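Local structure of TRAP dicarboxylate ABC transporter, substrate-binding protein (Roseobacter denitrificans, 4OVQ) at residues A[101-106]-A[230-235]; A[141-146]-A[206-211]; A[145-150]-A[224-229]. The protein binds beta-D-glucuronate and probably hands it on to a TRAP membrane transporter as that system's periplasmic solute-binding protein. One frame throughout, in Å; residues are numbered along the deposited sequence.

Contact 1 of 3, residues A[101-106]-A[230-235]. With BDP (beta-D-glucopyranuronic acid), chain C.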
loop_
_atom_site.group_PDB
_atom_site.type_symbol
_atom_site.label_atom_id
_atom_site.label_comp_id
_atom_site.label_asym_id
_atom_site.label_seq_id
_atom_site.Cartn_x
_atom_site.Cartn_y
_atom_site.Cartn_z
ATOM N N VAL A 101 6.202 0.584 -10.433
ATOM C CA VAL A 101 5.796 -0.642 -11.099
ATOM C C VAL A 101 4.771 -1.483 -10.295
ATOM O O VAL A 101 3.930 -2.153 -10.874
ATOM C CB VAL A 101 7.015 -1.502 -11.523
ATOM C CG1 VAL A 101 7.548 -2.317 -10.372
ATOM C CG2 VAL A 101 6.633 -2.409 -12.672
ATOM N N VAL A 102 4.784 -1.392 -8.960
ATOM C CA VAL A 102 3.894 -2.235 -8.159
ATOM C C VAL A 102 2.483 -1.649 -8.105
ATOM O O VAL A 102 1.552 -2.307 -7.627
ATOM C CB VAL A 102 4.453 -2.505 -6.723
ATOM C CG1 VAL A 102 5.846 -3.093 -6.798
ATOM C CG2 VAL A 102 4.457 -1.272 -5.888
ATOM N N SER A 103 2.339 -0.428 -8.626
ATOM C CA SER A 103 1.078 0.271 -8.699
ATOM C C SER A 103 0.353 0.007 -10.047
ATOM O O SER A 103 -0.748 0.491 -10.272
ATOM C CB SER A 103 1.322 1.753 -8.451
ATOM O OG SER A 103 1.629 1.972 -7.063
ATOM N N LEU A 104 0.961 -0.782 -10.918
ATOM C CA LEU A 104 0.263 -1.203 -12.147
ATOM C C LEU A 104 -0.838 -2.216 -11.837
ATOM O O LEU A 104 -0.610 -3.235 -11.192
ATOM C CB LEU A 104 1.254 -1.783 -13.164
ATOM C CG LEU A 104 2.113 -0.710 -13.835
ATOM C CD1 LEU A 104 3.355 -1.348 -14.471
ATOM C CD2 LEU A 104 1.315 0.107 -14.865
ATOM N N PRO A 105 -2.067 -1.924 -12.286
ATOM C CA PRO A 105 -3.190 -2.833 -12.063
ATOM C C PRO A 105 -2.924 -4.214 -12.669
ATOM O O PRO A 105 -2.404 -4.286 -13.766
ATOM C CB PRO A 105 -4.334 -2.138 -12.810
ATOM C CG PRO A 105 -3.985 -0.709 -12.747
ATOM C CD PRO A 105 -2.501 -0.672 -12.925
ATOM N N PHE A 106 -3.241 -5.260 -11.921
ATOM C CA PHE A 106 -3.158 -6.633 -12.409
ATOM C C PHE A 106 -1.739 -7.074 -12.781
ATOM O O PHE A 106 -1.570 -7.921 -13.674
ATOM C CB PHE A 106 -4.120 -6.822 -13.594
ATOM C CG PHE A 106 -5.568 -6.534 -13.260
ATOM C CD1 PHE A 106 -6.305 -7.416 -12.482
ATOM C CD2 PHE A 106 -6.185 -5.385 -13.728
ATOM C CE1 PHE A 106 -7.627 -7.152 -12.171
ATOM C CE2 PHE A 106 -7.502 -5.118 -13.428
ATOM C CZ PHE A 106 -8.228 -6.008 -12.649
ATOM N N LEU A 230 -5.458 -4.210 -7.622
ATOM C CA LEU A 230 -4.133 -3.751 -7.220
ATOM C C LEU A 230 -3.641 -4.636 -6.084
ATOM O O LEU A 230 -4.423 -4.936 -5.146
ATOM C CB LEU A 230 -4.194 -2.292 -6.754
ATOM C CG LEU A 230 -4.346 -1.236 -7.866
ATOM C CD1 LEU A 230 -4.757 0.128 -7.302
ATOM C CD2 LEU A 230 -3.059 -1.123 -8.666
ATOM N N ILE A 231 -2.361 -5.032 -6.162
ATOM C CA ILE A 231 -1.703 -5.781 -5.107
ATOM C C ILE A 231 -0.382 -5.048 -4.856
ATOM O O ILE A 231 0.598 -5.214 -5.569
ATOM C CB ILE A 231 -1.489 -7.249 -5.532
ATOM C CG1 ILE A 231 -2.835 -7.887 -5.826
ATOM C CG2 ILE A 231 -0.776 -8.017 -4.441
ATOM C CD1 ILE A 231 -2.723 -9.339 -6.370
ATOM N N ILE A 232 -0.416 -4.157 -3.862
ATOM C CA ILE A 232 0.654 -3.208 -3.599
ATOM C C ILE A 232 1.285 -3.533 -2.240
ATOM O O ILE A 232 0.565 -3.621 -1.245
ATOM C CB ILE A 232 0.068 -1.776 -3.577
ATOM C CG1 ILE A 232 -0.655 -1.472 -4.889
ATOM C CG2 ILE A 232 1.154 -0.779 -3.303
ATOM C CD1 ILE A 232 -1.280 -0.086 -4.937
ATOM N N PRO A 233 2.611 -3.696 -2.192
ATOM C CA PRO A 233 3.262 -3.985 -0.915
ATOM C C PRO A 233 3.490 -2.697 -0.139
ATOM O O PRO A 233 3.358 -1.581 -0.677
ATOM C CB PRO A 233 4.615 -4.560 -1.342
ATOM C CG PRO A 233 4.923 -3.864 -2.620
ATOM C CD PRO A 233 3.583 -3.722 -3.304
ATOM N N GLU A 234 3.857 -2.845 1.120
ATOM C CA GLU A 234 4.302 -1.712 1.890
ATOM C C GLU A 234 5.695 -1.985 2.364
ATOM O O GLU A 234 6.219 -3.089 2.214
ATOM C CB GLU A 234 3.359 -1.443 3.074
ATOM C CG GLU A 234 1.875 -1.524 2.709
ATOM C CD GLU A 234 0.997 -0.695 3.600
ATOM O OE1 GLU A 234 1.408 -0.414 4.743
ATOM O OE2 GLU A 234 -0.107 -0.362 3.118
ATOM N N CYS A 235 6.315 -0.975 2.937
ATOM C CA CYS A 235 7.612 -1.163 3.519
ATOM C C CYS A 235 7.715 -0.488 4.890
ATOM O O CYS A 235 6.898 0.372 5.234
ATOM C CB CYS A 235 8.687 -0.627 2.576
ATOM S SG CYS A 235 8.648 1.189 2.419
HETATM C C1 BDP C . -4.160 1.105 2.742
HETATM C C2 BDP C . -2.698 1.348 3.014
HETATM C C3 BDP C . -2.579 2.708 3.549
HETATM C C4 BDP C . -3.106 3.699 2.566
HETATM C C5 BDP C . -4.546 3.391 2.229
HETATM C C6 BDP C . -5.137 4.345 1.179
HETATM O O2 BDP C . -2.327 0.383 4.057
HETATM O O3 BDP C . -1.126 2.952 3.642
HETATM O O4 BDP C . -2.994 5.075 3.126
HETATM O O5 BDP C . -4.688 2.058 1.758
HETATM O O6A BDP C . -4.779 5.559 1.182
HETATM O O1 BDP C . -4.414 -0.159 2.202
HETATM O O6B BDP C . -6.063 3.846 0.492
HETATM O O HOH W 1 -0.648 -3.974 -8.394
#

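Contact 2 of 3, residues A[141-146]-A[206-211]. With BDP (beta-D-glucopyranuronic acid), chain C.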
loop_
_atom_site.group_PDB
_atom_site.type_symbol
_atom_site.label_atom_id
_atom_site.label_comp_id
_atom_site.label_asym_id
_atom_site.label_seq_id
_atom_site.Cartn_x
_atom_site.Cartn_y
_atom_site.Cartn_z
ATOM N N TYR A 141 6.028 -5.246 4.050
ATOM C CA TYR A 141 4.793 -5.631 4.714
ATOM C C TYR A 141 3.727 -6.019 3.699
ATOM O O TYR A 141 3.712 -5.502 2.568
ATOM C CB TYR A 141 4.242 -4.431 5.490
ATOM C CG TYR A 141 4.782 -4.144 6.871
ATOM C CD1 TYR A 141 5.818 -4.872 7.452
ATOM C CD2 TYR A 141 4.198 -3.122 7.614
ATOM C CE1 TYR A 141 6.264 -4.562 8.739
ATOM C CE2 TYR A 141 4.625 -2.813 8.881
ATOM C CZ TYR A 141 5.641 -3.529 9.441
ATOM O OH TYR A 141 6.047 -3.198 10.722
ATOM N N ASP A 142 2.820 -6.914 4.096
ATOM C CA ASP A 142 1.654 -7.324 3.306
ATOM C C ASP A 142 0.532 -6.314 3.482
ATOM O O ASP A 142 0.259 -5.846 4.602
ATOM C CB ASP A 142 1.192 -8.688 3.861
ATOM C CG ASP A 142 0.326 -9.479 2.896
ATOM O OD1 ASP A 142 -0.238 -8.935 1.928
ATOM O OD2 ASP A 142 0.214 -10.709 3.119
ATOM N N ALA A 143 -0.132 -5.959 2.380
ATOM C CA ALA A 143 -1.384 -5.187 2.426
ATOM C C ALA A 143 -2.429 -5.823 1.536
ATOM O O ALA A 143 -3.403 -5.173 1.139
ATOM C CB ALA A 143 -1.168 -3.726 2.025
ATOM N N GLY A 144 -2.247 -7.112 1.248
ATOM C CA GLY A 144 -3.218 -7.851 0.486
ATOM C C GLY A 144 -3.523 -7.291 -0.882
ATOM O O GLY A 144 -2.709 -6.616 -1.494
ATOM N N ALA A 145 -4.682 -7.702 -1.401
ATOM C CA ALA A 145 -5.222 -7.136 -2.631
ATOM C C ALA A 145 -6.312 -6.108 -2.330
ATOM O O ALA A 145 -7.122 -6.288 -1.416
ATOM C CB ALA A 145 -5.795 -8.218 -3.509
ATOM N N ARG A 146 -6.335 -5.053 -3.145
ATOM C CA ARG A 146 -7.340 -4.009 -3.090
ATOM C C ARG A 146 -8.498 -4.306 -4.055
ATOM O O ARG A 146 -8.268 -4.673 -5.203
ATOM C CB ARG A 146 -6.698 -2.650 -3.454
ATOM C CG ARG A 146 -5.504 -2.297 -2.622
ATOM C CD ARG A 146 -4.814 -1.023 -3.101
ATOM N NE ARG A 146 -5.607 0.184 -2.944
ATOM C CZ ARG A 146 -5.459 1.061 -1.949
ATOM N NH1 ARG A 146 -4.646 0.801 -0.933
ATOM N NH2 ARG A 146 -6.203 2.138 -1.935
ATOM N N GLU A 206 -11.595 1.884 -3.003
ATOM C CA GLU A 206 -11.055 0.542 -3.153
ATOM C C GLU A 206 -9.951 0.305 -2.130
ATOM O O GLU A 206 -9.172 1.218 -1.813
ATOM C CB GLU A 206 -10.575 0.307 -4.589
ATOM C CG GLU A 206 -9.754 1.421 -5.232
ATOM C CD GLU A 206 -8.273 1.414 -4.823
ATOM O OE1 GLU A 206 -7.787 2.473 -4.334
ATOM O OE2 GLU A 206 -7.588 0.374 -5.003
ATOM N N ASN A 207 -9.902 -0.913 -1.584
ATOM C CA ASN A 207 -8.923 -1.217 -0.572
ATOM C C ASN A 207 -8.976 -2.669 -0.165
ATOM O O ASN A 207 -9.803 -3.414 -0.646
ATOM C CB ASN A 207 -9.087 -0.321 0.656
ATOM C CG ASN A 207 -7.753 0.142 1.189
ATOM O OD1 ASN A 207 -6.893 -0.696 1.465
ATOM N ND2 ASN A 207 -7.543 1.454 1.286
ATOM N N ASN A 208 -8.057 -3.065 0.706
ATOM C CA ASN A 208 -8.068 -4.431 1.242
ATOM C C ASN A 208 -9.150 -4.583 2.333
ATOM O O ASN A 208 -9.755 -3.611 2.783
ATOM C CB ASN A 208 -6.685 -4.765 1.781
ATOM C CG ASN A 208 -6.164 -3.725 2.764
ATOM O OD1 ASN A 208 -6.855 -3.299 3.676
ATOM N ND2 ASN A 208 -4.902 -3.301 2.569
ATOM N N TRP A 209 -9.404 -5.822 2.768
ATOM C CA TRP A 209 -10.429 -6.042 3.790
ATOM C C TRP A 209 -10.184 -5.302 5.092
ATOM O O TRP A 209 -11.095 -4.692 5.641
ATOM C CB TRP A 209 -10.623 -7.526 4.124
ATOM C CG TRP A 209 -11.272 -8.330 3.067
ATOM C CD1 TRP A 209 -10.662 -9.209 2.236
ATOM C CD2 TRP A 209 -12.670 -8.366 2.739
ATOM N NE1 TRP A 209 -11.581 -9.795 1.400
ATOM C CE2 TRP A 209 -12.826 -9.298 1.692
ATOM C CE3 TRP A 209 -13.800 -7.694 3.219
ATOM C CZ2 TRP A 209 -14.077 -9.585 1.119
ATOM C CZ3 TRP A 209 -15.042 -7.977 2.642
ATOM C CH2 TRP A 209 -15.161 -8.921 1.606
ATOM N N PRO A 210 -8.955 -5.357 5.633
ATOM C CA PRO A 210 -8.738 -4.696 6.922
ATOM C C PRO A 210 -8.935 -3.163 6.935
ATOM O O PRO A 210 -9.382 -2.593 7.931
ATOM C CB PRO A 210 -7.302 -5.099 7.280
ATOM C CG PRO A 210 -7.089 -6.390 6.547
ATOM C CD PRO A 210 -7.802 -6.177 5.241
ATOM N N SER A 211 -8.593 -2.501 5.837
ATOM C CA SER A 211 -8.802 -1.053 5.733
ATOM C C SER A 211 -10.283 -0.737 5.566
ATOM O O SER A 211 -10.789 0.196 6.156
ATOM C CB SER A 211 -8.048 -0.471 4.542
ATOM O OG SER A 211 -6.658 -0.340 4.787
HETATM C C1 BDP C . -4.160 1.105 2.742
HETATM C C2 BDP C . -2.698 1.348 3.014
HETATM C C3 BDP C . -2.579 2.708 3.549
HETATM C C4 BDP C . -3.106 3.699 2.566
HETATM C C5 BDP C . -4.546 3.391 2.229
HETATM C C6 BDP C . -5.137 4.345 1.179
HETATM O O2 BDP C . -2.327 0.383 4.057
HETATM O O3 BDP C . -1.126 2.952 3.642
HETATM O O4 BDP C . -2.994 5.075 3.126
HETATM O O5 BDP C . -4.688 2.058 1.758
HETATM O O6A BDP C . -4.779 5.559 1.182
HETATM O O1 BDP C . -4.414 -0.159 2.202
HETATM O O6B BDP C . -6.063 3.846 0.492
HETATM O O HOH W 2 -7.787 -7.618 0.979
#

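Contact 3 of 3, residues A[145-150]-A[224-229]. With BDP (beta-D-glucopyranuronic acid), chain C.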
loop_
_atom_site.group_PDB
_atom_site.type_symbol
_atom_site.label_atom_id
_atom_site.label_comp_id
_atom_site.label_asym_id
_atom_site.label_seq_id
_atom_site.Cartn_x
_atom_site.Cartn_y
_atom_site.Cartn_z
ATOM N N ALA A 145 -4.682 -7.702 -1.401
ATOM C CA ALA A 145 -5.222 -7.136 -2.631
ATOM C C ALA A 145 -6.312 -6.108 -2.330
ATOM O O ALA A 145 -7.122 -6.288 -1.416
ATOM C CB ALA A 145 -5.795 -8.218 -3.509
ATOM N N ARG A 146 -6.335 -5.053 -3.145
ATOM C CA ARG A 146 -7.340 -4.009 -3.090
ATOM C C ARG A 146 -8.498 -4.306 -4.055
ATOM O O ARG A 146 -8.268 -4.673 -5.203
ATOM C CB ARG A 146 -6.698 -2.650 -3.454
ATOM C CG ARG A 146 -5.504 -2.297 -2.622
ATOM C CD ARG A 146 -4.814 -1.023 -3.101
ATOM N NE ARG A 146 -5.607 0.184 -2.944
ATOM C CZ ARG A 146 -5.459 1.061 -1.949
ATOM N NH1 ARG A 146 -4.646 0.801 -0.933
ATOM N NH2 ARG A 146 -6.203 2.138 -1.935
ATOM N N SER A 147 -9.715 -4.130 -3.568
ATOM C CA SER A 147 -10.933 -4.319 -4.355
ATOM C C SER A 147 -11.918 -3.170 -4.160
ATOM O O SER A 147 -11.863 -2.460 -3.155
ATOM C CB SER A 147 -11.632 -5.606 -3.941
ATOM O OG SER A 147 -10.859 -6.739 -4.291
ATOM N N PHE A 148 -12.840 -3.019 -5.116
ATOM C CA PHE A 148 -13.784 -1.925 -5.107
ATOM C C PHE A 148 -14.861 -2.077 -4.052
ATOM O O PHE A 148 -15.351 -3.177 -3.776
ATOM C CB PHE A 148 -14.502 -1.804 -6.468
ATOM C CG PHE A 148 -13.608 -1.384 -7.594
ATOM C CD1 PHE A 148 -13.035 -0.124 -7.603
ATOM C CD2 PHE A 148 -13.366 -2.232 -8.671
ATOM C CE1 PHE A 148 -12.223 0.267 -8.651
ATOM C CE2 PHE A 148 -12.564 -1.841 -9.701
ATOM C CZ PHE A 148 -11.980 -0.582 -9.684
ATOM N N TYR A 149 -15.285 -0.954 -3.497
ATOM C CA TYR A 149 -16.486 -0.927 -2.691
ATOM C C TYR A 149 -17.286 0.355 -2.934
ATOM O O TYR A 149 -16.720 1.405 -3.218
ATOM C CB TYR A 149 -16.179 -1.103 -1.206
ATOM C CG TYR A 149 -15.060 -0.270 -0.591
ATOM C CD1 TYR A 149 -15.312 0.950 -0.022
ATOM C CD2 TYR A 149 -13.779 -0.792 -0.468
ATOM C CE1 TYR A 149 -14.316 1.674 0.615
ATOM C CE2 TYR A 149 -12.756 -0.083 0.153
ATOM C CZ TYR A 149 -13.036 1.155 0.699
ATOM O OH TYR A 149 -12.013 1.845 1.326
ATOM N N ASN A 150 -18.609 0.263 -2.820
ATOM C CA ASN A 150 -19.477 1.420 -2.987
ATOM C C ASN A 150 -20.817 1.130 -2.335
ATOM O O ASN A 150 -21.074 -0.003 -1.934
ATOM C CB ASN A 150 -19.656 1.797 -4.455
ATOM C CG ASN A 150 -20.601 0.858 -5.188
ATOM O OD1 ASN A 150 -21.769 1.196 -5.412
ATOM N ND2 ASN A 150 -20.103 -0.315 -5.564
ATOM N N TYR A 224 -19.071 -4.804 -1.526
ATOM C CA TYR A 224 -17.638 -5.030 -1.730
ATOM C C TYR A 224 -17.494 -6.055 -2.848
ATOM O O TYR A 224 -18.046 -7.169 -2.780
ATOM C CB TYR A 224 -16.991 -5.524 -0.442
ATOM C CG TYR A 224 -15.466 -5.559 -0.400
ATOM C CD1 TYR A 224 -14.771 -6.688 -0.812
ATOM C CD2 TYR A 224 -14.735 -4.491 0.120
ATOM C CE1 TYR A 224 -13.375 -6.741 -0.743
ATOM C CE2 TYR A 224 -13.350 -4.523 0.193
ATOM C CZ TYR A 224 -12.671 -5.652 -0.248
ATOM O OH TYR A 224 -11.297 -5.709 -0.159
ATOM N N SER A 225 -16.781 -5.668 -3.892
ATOM C CA SER A 225 -16.637 -6.474 -5.097
ATOM C C SER A 225 -15.179 -6.834 -5.297
ATOM O O SER A 225 -14.341 -5.950 -5.459
ATOM C CB SER A 225 -17.152 -5.705 -6.329
ATOM O OG SER A 225 -18.531 -5.400 -6.238
ATOM N N LEU A 226 -14.892 -8.137 -5.320
ATOM C CA LEU A 226 -13.532 -8.668 -5.314
ATOM C C LEU A 226 -12.812 -8.593 -6.653
ATOM O O LEU A 226 -12.443 -9.611 -7.251
ATOM C CB LEU A 226 -13.521 -10.113 -4.792
ATOM C CG LEU A 226 -13.854 -10.199 -3.300
ATOM C CD1 LEU A 226 -14.437 -11.540 -2.903
ATOM C CD2 LEU A 226 -12.622 -9.916 -2.451
ATOM N N SER A 227 -12.581 -7.362 -7.096
ATOM C CA SER A 227 -11.826 -7.089 -8.309
ATOM C C SER A 227 -10.361 -7.417 -8.125
ATOM O O SER A 227 -9.689 -7.806 -9.059
ATOM C CB SER A 227 -11.973 -5.606 -8.668
ATOM O OG SER A 227 -11.755 -4.805 -7.510
ATOM N N GLN A 228 -9.847 -7.214 -6.912
ATOM C CA GLN A 228 -8.443 -7.474 -6.641
ATOM C C GLN A 228 -7.544 -6.900 -7.739
ATOM O O GLN A 228 -6.623 -7.549 -8.229
ATOM C CB GLN A 228 -8.232 -8.981 -6.496
ATOM C CG GLN A 228 -9.009 -9.567 -5.328
ATOM C CD GLN A 228 -8.907 -11.081 -5.249
ATOM O OE1 GLN A 228 -8.803 -11.764 -6.270
ATOM N NE2 GLN A 228 -8.937 -11.609 -4.032
ATOM N N HIS A 229 -7.796 -5.629 -8.060
ATOM C CA HIS A 229 -7.179 -4.945 -9.192
ATOM C C HIS A 229 -5.783 -4.410 -8.902
ATOM O O HIS A 229 -5.022 -4.154 -9.834
ATOM C CB HIS A 229 -8.070 -3.788 -9.644
ATOM C CG HIS A 229 -8.487 -2.883 -8.525
ATOM N ND1 HIS A 229 -9.712 -2.983 -7.908
ATOM C CD2 HIS A 229 -7.828 -1.881 -7.899
ATOM C CE1 HIS A 229 -9.787 -2.088 -6.940
ATOM N NE2 HIS A 229 -8.649 -1.413 -6.911
HETATM C C1 BDP C . -4.160 1.105 2.742
HETATM C C2 BDP C . -2.698 1.348 3.014
HETATM C C3 BDP C . -2.579 2.708 3.549
HETATM C C4 BDP C . -3.106 3.699 2.566
HETATM C C5 BDP C . -4.546 3.391 2.229
HETATM C C6 BDP C . -5.137 4.345 1.179
HETATM O O2 BDP C . -2.327 0.383 4.057
HETATM O O3 BDP C . -1.126 2.952 3.642
HETATM O O4 BDP C . -2.994 5.075 3.126
HETATM O O5 BDP C . -4.688 2.058 1.758
HETATM O O6A BDP C . -4.779 5.559 1.182
HETATM O O1 BDP C . -4.414 -0.159 2.202
HETATM O O6B BDP C . -6.063 3.846 0.492
HETATM O O HOH W 3 -9.630 -7.328 -1.877
HETATM O O HOH W 4 -18.436 -2.650 -4.987
#

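Contact 1 of 3, residues A[101-106]-A[230-235]
One water ties Val102 to Ile231: it accepts the backbone N-H of Ile231 at 3.0 Å and lies 2.9 Å from Val102 O. Leu104 O also lies 2.9 Å from the water oxygen, so one carbonyl in the 3-10 segment, one just past it, and one N-H of the facing segment meet on a single molecule. No direct hydrogen bond links 101-106 to 230-235; the water carries the polar link between them. The rest of the interface is apolar. Val102 presents CG2, the methyl set between its own backbone N and carbonyl carbon (chi1 of -55° for CG1), to the ring of Pro233, whose CD is 3.7 Å from that CG2. CG1 of Ile232 packs on Val102 O. Residues 230-235 run out of strand 223-230 in one sheet and into strand 234-239 in the other, one of the connections between the two alpha/beta lobes, as expected of a family 7 solute-binding protein. The touching parts point 167° apart, almost antiparallel, yet they form no beta bridge. At the Leu230 end a chi2 of 165° extends CD1 and leaves CD2 as the branch turned to the loop, where it is 3.2 Å from Ser103 O and 3.8 Å from Pro105 CA. Phe174 of helix 172-180 covers both Leu230 and Ile232, while Met114 of helix 111-118 packs on Ile231 and Pro233. Just past the proline, Glu234 takes no part in this packing and serves the sugar: BDP O2 donates to Glu234 OE2 across 2.5 Å. Asn88 also bonds OE2 and Asn86 bonds OE1, which would hold the carboxylate against rotation as it accepts the sugar hydroxyl.

Contact 2 of 3, residues A[141-146]-A[206-211]
Arg146 and Glu206 form a side-on salt bridge in which two nitrogens each take one carboxylate oxygen. Arg146 NE reaches Glu206 OE2 on its syn side at 2.9 Å, nearly straight at 169°, and NH2 of Arg146 reaches Glu206 OE1 at the same 2.9 Å. Arg146 is bent at chi3 (66°), which turns its guanidinium edge to Glu206 and to the sugar. Both oxygens lie in the guanidinium plane, but the carboxylate is turned 38° against it, so OE1 is met from above its own plane. His229 also bonds OE2, which would limit rotation of the carboxylate. The amide of Asn207 covers part of one guanidinium face.

Hydrogen bonds of the Asn208 amide hold the other end: Asn208 ND2 donates to Ala143 O at 2.8 Å, the carbonyl lying somewhat out of the amide plane. Asn208 OD1 meanwhile accepts Ser211 N, capping helix 209-214. Weaker CA-H...O contacts run from Asn208 CA to Ala145 O and from Arg146 CA to Asn207 O, and a water links Ala145 O to Trp209 N.

A third group of bonds goes to the sugar. Arg146 NH1 donates to BDP O5 and NH2 to BDP O6B, each at 3.0 Å. Asn207 OD1 accepts from BDP O1 at 2.6 Å, and its ND2 donates to O5. An arginine steadied by a buried glutamate and turned to the ligand's carboxylate, beside an N-capped helix start, forms this side of the glucuronate pocket.

Contact 3 of 3, residues A[145-150]-A[224-229]
Chi1 values of -67° at Phe148 and 51° at His229 turn the two rings onto one another: the phenyl lies anti to its carbonyl carbon, while the imidazole sits between its backbone N and C. His229 CE1 stands over the centre of the Phe148 ring, with centroids 4.2 Å apart and planes inclined by 31°, too oblique for a stack. Arg146 O lies over the opposite imidazole face, so the histidine ring is packed on both faces. ND1 of His229 shares a hydrogen bond of 2.8 Å with Ser227 OG, NE2 being already bonded to Glu206. With an alanine in place of Phe148, His229 would probably lose the cover of one ring face, and a gap would be left beside it.

Strands 146-150 and 223-230 are antiparallel neighbours in the four-stranded mixed sheet, with Tyr149 and Tyr224 a non-hydrogen-bonded pair. Ser225 N donates to Phe148 O at 2.9 Å. Beyond it strand 223-230 is kinked: Leu226 centres an inverse gamma turn, closed by Ser227 N to Ser225 O, and Gln228 has positive phi. Serine hydroxyls bridge this break. Phe148 N donates to Ser227 OG at 3.2 Å, and Gln228 N to Ser147 OG at 2.8 Å. The bond from His229 N to Arg146 O is weak.

On the face carrying the tyrosines, Tyr149 CD2 is 3.8 Å from Tyr224 CE2. The Tyr224 hydroxyl bonds Asn207 O, and a water links it to Ala145 O and Ser147 OG. Trp209 stacks on the Tyr224 ring, and His217 holds the Tyr149 hydroxyl. At the margin, Ala145 CB rests on Gln228 CB 3.9 Å away.

In the fold
All three contacts are buried, but contacts 1 and 2 have their centres about 7 Å from the chain centre, whereas that of contact 3 lies about 14 Å away, within one lobe. Contacts 2 and 3 share Ala145 and Arg146 and flank strand 146-150 in the same sheet, with 204-207 on one edge and 223-230 on the other. Contact 1 takes up the chain where contact 3 leaves it, and Leu230 O probably bonds Arg146 N. The chemistry differs accordingly: largely apolar packing around a water in contact 1, a salt bridge and side-chain amide hydrogen bonds beside the sugar in contact 2, aromatic and serine-mediated strand pairing in contact 3.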